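Alcohol dehydrogenase, zinc-containing (Streptococcus pneumoniae serotype 2, PDB 5YLN) probably catalyses the NAD+-dependent oxidation of alcohols to aldehydes or ketones as a zinc-binding member of the medium-chain alcohol dehydrogenase family. Local coordinates at residues 33-38 with 125-130; 240-245 with 260-265. One frame throughout, in Å; residues are numbered along the deposited sequence.

Contact 1: 33-38 with 125-130; sequences IVRIVK and AEYLRV
Two antiparallel strands of the GroES-like catalytic domain meet here: strand 33-39 pairs along one edge with the short strand 127-129, their local directions 145° apart. Val34 and Leu128 form the hydrogen-bonded pair. Val34 N gives a nearly straight bond to Leu128 O (2.8 Å), lying in the carbonyl plane, and Leu128 N returns a more bent one to Val34 O (2.7 Å), nearly along the C=O axis. One step on, Ile36 N reaches Glu126 O at 2.8 Å, also bent, and stands above that carbonyl's plane, where the second strand gives way to loop.

Ile33, Arg35, Tyr127 and Arg129 share one face. The phenol ring of Tyr127 lies alongside the Arg35 side chain, both pointing the same way, with Tyr127 CE2 3.7 Å from Arg35 CB. Aliphatic carbons of the arginine follow the ring; the chain bends at chi3 (55°), the guanidinium plane stands almost perpendicular to the ring, and Arg35 NE is salt-bridged to Glu71 on strand 66-72. Ile33, with CG1 beside its own backbone N (chi1 -61°), sends CD1 crosswise to within 3.7 Å of Arg129 CB, while the extended arginine runs on to a salt bridge with Glu111.

On the face of Val34 and Leu128, Val34 CG2 touches Val130 CG2 at 3.6 Å, methyl to methyl. Ile36, whose CB points toward the partner segment, brings CD1 obliquely to Leu128 CB (4.0 Å), and Ile88 of strand 85-88 touches Val34, Ile36 and Leu128. The Leu128 side chain is about 8 Å from that of the zinc ligand His64. A buried aliphatic face backed by one whose arginines pair with glutamates of the same chain fits the mixed beta-sheet of the GroES-like catalytic domain of zinc-dependent alcohol dehydrogenases.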
# COMPACT_ATOMS: atom_id res chain seq x y z
N ILE A 33 0.14 -36.55 -12.66
CA ILE A 33 -1.18 -36.58 -13.30
C ILE A 33 -2.21 -36.87 -12.23
O ILE A 33 -2.11 -37.87 -11.50
CB ILE A 33 -1.27 -37.62 -14.43
CG1 ILE A 33 -0.27 -37.36 -15.56
CG2 ILE A 33 -2.72 -37.72 -14.96
CD1 ILE A 33 -0.25 -35.93 -16.10
N VAL A 34 -3.23 -36.01 -12.14
CA VAL A 34 -4.27 -36.11 -11.13
C VAL A 34 -5.61 -36.37 -11.82
O VAL A 34 -5.92 -35.75 -12.85
CB VAL A 34 -4.32 -34.83 -10.27
CG1 VAL A 34 -5.45 -34.89 -9.26
CG2 VAL A 34 -2.99 -34.62 -9.56
N ARG A 35 -6.38 -37.29 -11.27
CA ARG A 35 -7.76 -37.51 -11.69
C ARG A 35 -8.67 -36.58 -10.90
O ARG A 35 -8.75 -36.69 -9.67
CB ARG A 35 -8.18 -38.96 -11.49
CG ARG A 35 -9.69 -39.16 -11.65
CD ARG A 35 -10.09 -40.63 -11.83
NE ARG A 35 -9.61 -41.49 -10.76
CZ ARG A 35 -10.18 -41.60 -9.56
NH1 ARG A 35 -11.25 -40.86 -9.27
NH2 ARG A 35 -9.68 -42.42 -8.65
N ILE A 36 -9.35 -35.66 -11.60
CA ILE A 36 -10.22 -34.71 -10.91
C ILE A 36 -11.42 -35.45 -10.33
O ILE A 36 -12.09 -36.23 -11.01
CB ILE A 36 -10.67 -33.58 -11.85
CG1 ILE A 36 -9.49 -32.78 -12.40
CG2 ILE A 36 -11.64 -32.66 -11.13
CD1 ILE A 36 -8.65 -32.12 -11.34
N VAL A 37 -11.68 -35.22 -9.04
CA VAL A 37 -12.88 -35.71 -8.37
C VAL A 37 -13.97 -34.66 -8.35
O VAL A 37 -15.11 -34.94 -8.71
CB VAL A 37 -12.53 -36.19 -6.94
CG1 VAL A 37 -13.79 -36.46 -6.13
CG2 VAL A 37 -11.64 -37.43 -6.98
N LYS A 38 -13.64 -33.42 -7.95
CA LYS A 38 -14.61 -32.34 -7.87
C LYS A 38 -13.93 -31.02 -8.22
O LYS A 38 -12.75 -30.82 -7.93
CB LYS A 38 -15.24 -32.23 -6.48
CG LYS A 38 -16.39 -33.19 -6.24
CD LYS A 38 -16.76 -33.25 -4.77
CE LYS A 38 -17.74 -34.40 -4.53
NZ LYS A 38 -18.35 -34.35 -3.19
N ALA A 125 -11.97 -30.88 -16.36
CA ALA A 125 -11.67 -32.04 -17.19
C ALA A 125 -11.55 -33.25 -16.27
O ALA A 125 -11.58 -33.12 -15.05
CB ALA A 125 -10.38 -31.85 -17.99
N GLU A 126 -11.36 -34.42 -16.89
CA GLU A 126 -11.26 -35.66 -16.12
C GLU A 126 -9.91 -35.79 -15.43
O GLU A 126 -9.84 -36.25 -14.28
CB GLU A 126 -11.49 -36.87 -17.00
CG GLU A 126 -12.90 -37.06 -17.51
CD GLU A 126 -13.01 -38.29 -18.44
OE1 GLU A 126 -12.77 -39.41 -17.95
OE2 GLU A 126 -13.31 -38.11 -19.64
N TYR A 127 -8.83 -35.46 -16.13
CA TYR A 127 -7.47 -35.59 -15.62
C TYR A 127 -6.74 -34.28 -15.83
O TYR A 127 -7.07 -33.50 -16.73
CB TYR A 127 -6.70 -36.74 -16.30
CG TYR A 127 -7.34 -38.11 -16.14
CD1 TYR A 127 -8.28 -38.58 -17.06
CD2 TYR A 127 -7.00 -38.93 -15.07
CE1 TYR A 127 -8.87 -39.84 -16.90
CE2 TYR A 127 -7.58 -40.19 -14.91
CZ TYR A 127 -8.51 -40.63 -15.81
OH TYR A 127 -9.06 -41.88 -15.60
N LEU A 128 -5.73 -34.06 -15.00
CA LEU A 128 -4.99 -32.81 -14.96
C LEU A 128 -3.50 -33.11 -14.85
O LEU A 128 -3.09 -33.86 -13.96
CB LEU A 128 -5.46 -31.95 -13.78
CG LEU A 128 -4.62 -30.73 -13.41
CD1 LEU A 128 -4.80 -29.64 -14.47
CD2 LEU A 128 -5.01 -30.23 -12.02
N ARG A 129 -2.69 -32.52 -15.72
CA ARG A 129 -1.26 -32.50 -15.49
C ARG A 129 -0.95 -31.40 -14.48
O ARG A 129 -1.33 -30.24 -14.67
CB ARG A 129 -0.48 -32.27 -16.79
CG ARG A 129 0.94 -31.82 -16.49
CD ARG A 129 1.81 -31.68 -17.72
NE ARG A 129 3.15 -31.26 -17.30
CZ ARG A 129 3.62 -30.02 -17.40
NH1 ARG A 129 2.86 -29.06 -17.93
NH2 ARG A 129 4.84 -29.74 -16.95
N VAL A 130 -0.26 -31.77 -13.40
CA VAL A 130 0.08 -30.83 -12.35
C VAL A 130 1.59 -30.62 -12.35
O VAL A 130 2.33 -31.52 -11.93
CB VAL A 130 -0.40 -31.33 -10.98
CG1 VAL A 130 -0.02 -30.35 -9.90
CG2 VAL A 130 -1.88 -31.59 -11.04

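Contact 2: 240-245 with 260-265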
# COMPACT_ATOMS: atom_id res chain seq x y z
N ARG A 240 -14.74 8.46 11.58
CA ARG A 240 -13.35 8.21 11.20
C ARG A 240 -13.20 7.38 9.93
O ARG A 240 -12.12 7.41 9.32
CB ARG A 240 -12.61 7.53 12.36
CG ARG A 240 -12.60 8.37 13.61
CD ARG A 240 -11.35 8.13 14.47
NE ARG A 240 -11.20 9.18 15.47
CZ ARG A 240 -11.84 9.18 16.64
NH1 ARG A 240 -12.65 8.17 16.96
NH2 ARG A 240 -11.66 10.18 17.50
N GLY A 241 -14.23 6.66 9.50
CA GLY A 241 -14.08 5.75 8.38
C GLY A 241 -13.52 4.41 8.84
O GLY A 241 -13.22 4.20 10.01
N VAL A 242 -13.38 3.48 7.88
CA VAL A 242 -13.00 2.12 8.22
C VAL A 242 -11.48 1.97 8.23
O VAL A 242 -10.75 2.71 7.55
CB VAL A 242 -13.67 1.11 7.27
CG1 VAL A 242 -15.16 1.16 7.47
CG2 VAL A 242 -13.31 1.39 5.79
N ASP A 243 -11.00 1.00 9.03
CA ASP A 243 -9.59 0.66 9.01
C ASP A 243 -9.21 -0.19 7.81
O ASP A 243 -8.05 -0.18 7.38
CB ASP A 243 -9.21 -0.05 10.31
CG ASP A 243 -9.56 0.78 11.55
OD1 ASP A 243 -9.18 1.97 11.58
OD2 ASP A 243 -10.25 0.26 12.47
N VAL A 244 -10.16 -0.95 7.26
CA VAL A 244 -9.90 -1.82 6.11
C VAL A 244 -11.09 -1.73 5.16
O VAL A 244 -12.24 -1.84 5.59
CB VAL A 244 -9.67 -3.29 6.51
CG1 VAL A 244 -9.13 -4.07 5.31
CG2 VAL A 244 -8.75 -3.42 7.76
N ALA A 245 -10.80 -1.53 3.87
CA ALA A 245 -11.81 -1.63 2.82
C ALA A 245 -11.33 -2.69 1.83
O ALA A 245 -10.30 -2.51 1.18
CB ALA A 245 -12.04 -0.28 2.12
N LYS A 260 -13.20 6.52 -0.68
CA LYS A 260 -13.99 7.52 0.02
C LYS A 260 -14.30 7.16 1.48
O LYS A 260 -14.67 8.04 2.26
CB LYS A 260 -15.29 7.77 -0.75
CG LYS A 260 -15.03 8.47 -2.08
CD LYS A 260 -16.26 9.21 -2.56
CE LYS A 260 -15.92 10.31 -3.57
NZ LYS A 260 -14.80 9.91 -4.47
N ILE A 261 -14.17 5.89 1.87
CA ILE A 261 -14.58 5.47 3.21
C ILE A 261 -13.41 5.08 4.09
O ILE A 261 -13.61 4.85 5.29
CB ILE A 261 -15.61 4.32 3.15
CG1 ILE A 261 -15.01 3.08 2.46
CG2 ILE A 261 -16.87 4.80 2.47
CD1 ILE A 261 -15.70 1.72 2.82
N ILE A 262 -12.21 4.99 3.54
CA ILE A 262 -11.07 4.54 4.30
C ILE A 262 -10.64 5.65 5.25
O ILE A 262 -10.65 6.83 4.91
CB ILE A 262 -9.94 4.11 3.34
CG1 ILE A 262 -8.90 3.30 4.09
CG2 ILE A 262 -9.35 5.31 2.61
CD1 ILE A 262 -9.44 1.97 4.60
N GLY A 263 -10.31 5.27 6.49
CA GLY A 263 -9.90 6.24 7.48
C GLY A 263 -8.40 6.41 7.54
O GLY A 263 -7.66 5.70 6.86
N VAL A 264 -7.97 7.37 8.38
CA VAL A 264 -6.55 7.54 8.66
C VAL A 264 -5.95 6.21 9.07
O VAL A 264 -6.51 5.49 9.90
CB VAL A 264 -6.33 8.59 9.76
CG1 VAL A 264 -4.88 8.54 10.22
CG2 VAL A 264 -6.68 9.99 9.28
N ASP A 265 -4.80 5.88 8.47
CA ASP A 265 -3.96 4.72 8.73
C ASP A 265 -4.53 3.46 8.09
O ASP A 265 -3.95 2.36 8.27
CB ASP A 265 -3.73 4.47 10.24
CG ASP A 265 -2.44 3.74 10.52
OD1 ASP A 265 -1.43 4.10 9.87
OD2 ASP A 265 -2.42 2.82 11.39
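A single parallel bridge joins Val242 and Ile262 where the two segments cross, their end-to-end directions 115° apart, and two bonds in the carbonyl planes grip it: Val242 N to Ile261 O (2.9 Å) and Gly263 N to Val242 O (2.8 Å). Gly263 CA is 3.1 Å from Arg240 O and Gly241 CA is 3.3 Å from Ile261 O; the two backbones come this close because neither glycine has a side chain. The positive phi of Gly241 (83°) with its extended psi itself calls for glycine.

Apolar side chains add to the pairing. Ile261 holds CG1 in the crowded position between its backbone N and carbonyl carbon (chi1 61°), which brings CD1 obliquely against Val242 CG2 at 3.8 Å. Ile262 starts out away from the partner segment, yet its chain curls back so that CD1 lies 3.3 Å from Val242 O. The methyl of Ala245 joins the cluster, with Ala245 CB 4.2 Å from the CD1 of both Ile261 and Ile262.

Arg240 reaches the second subunit, forming a salt bridge with Glu109 and a cation-pi contact with Tyr98 there. Val242 and Ile261 pack against Ile233 of helix 226-236 and Ala176 of strand 174-178. The chain leaves helix 252-261 through the short strand 262-263, turns at Val264 and Asp265, and continues as strand 266-270 beside strand 242-247.

The two contacts show how backbone pairing is adapted to its setting within one chain. Their centres are 43 Å apart, on opposite sides of the chain's centre, and they share no strand or helix. Both are mainly buried. Contact 1 belongs to the mixed sheet of the catalytic domain, where antiparallel backbone bonds set aliphatic side chains on one face and arginines with a tyrosine on the other, the arginines paired with glutamates of the same chain. Contact 2 lies at the start of an inner strand, 242-247, of the parallel Rossmann-type sheet: one parallel bridge, with two glycines close against the facing backbone. Only contact 2 meets the second subunit, where its arginine finds a charge partner.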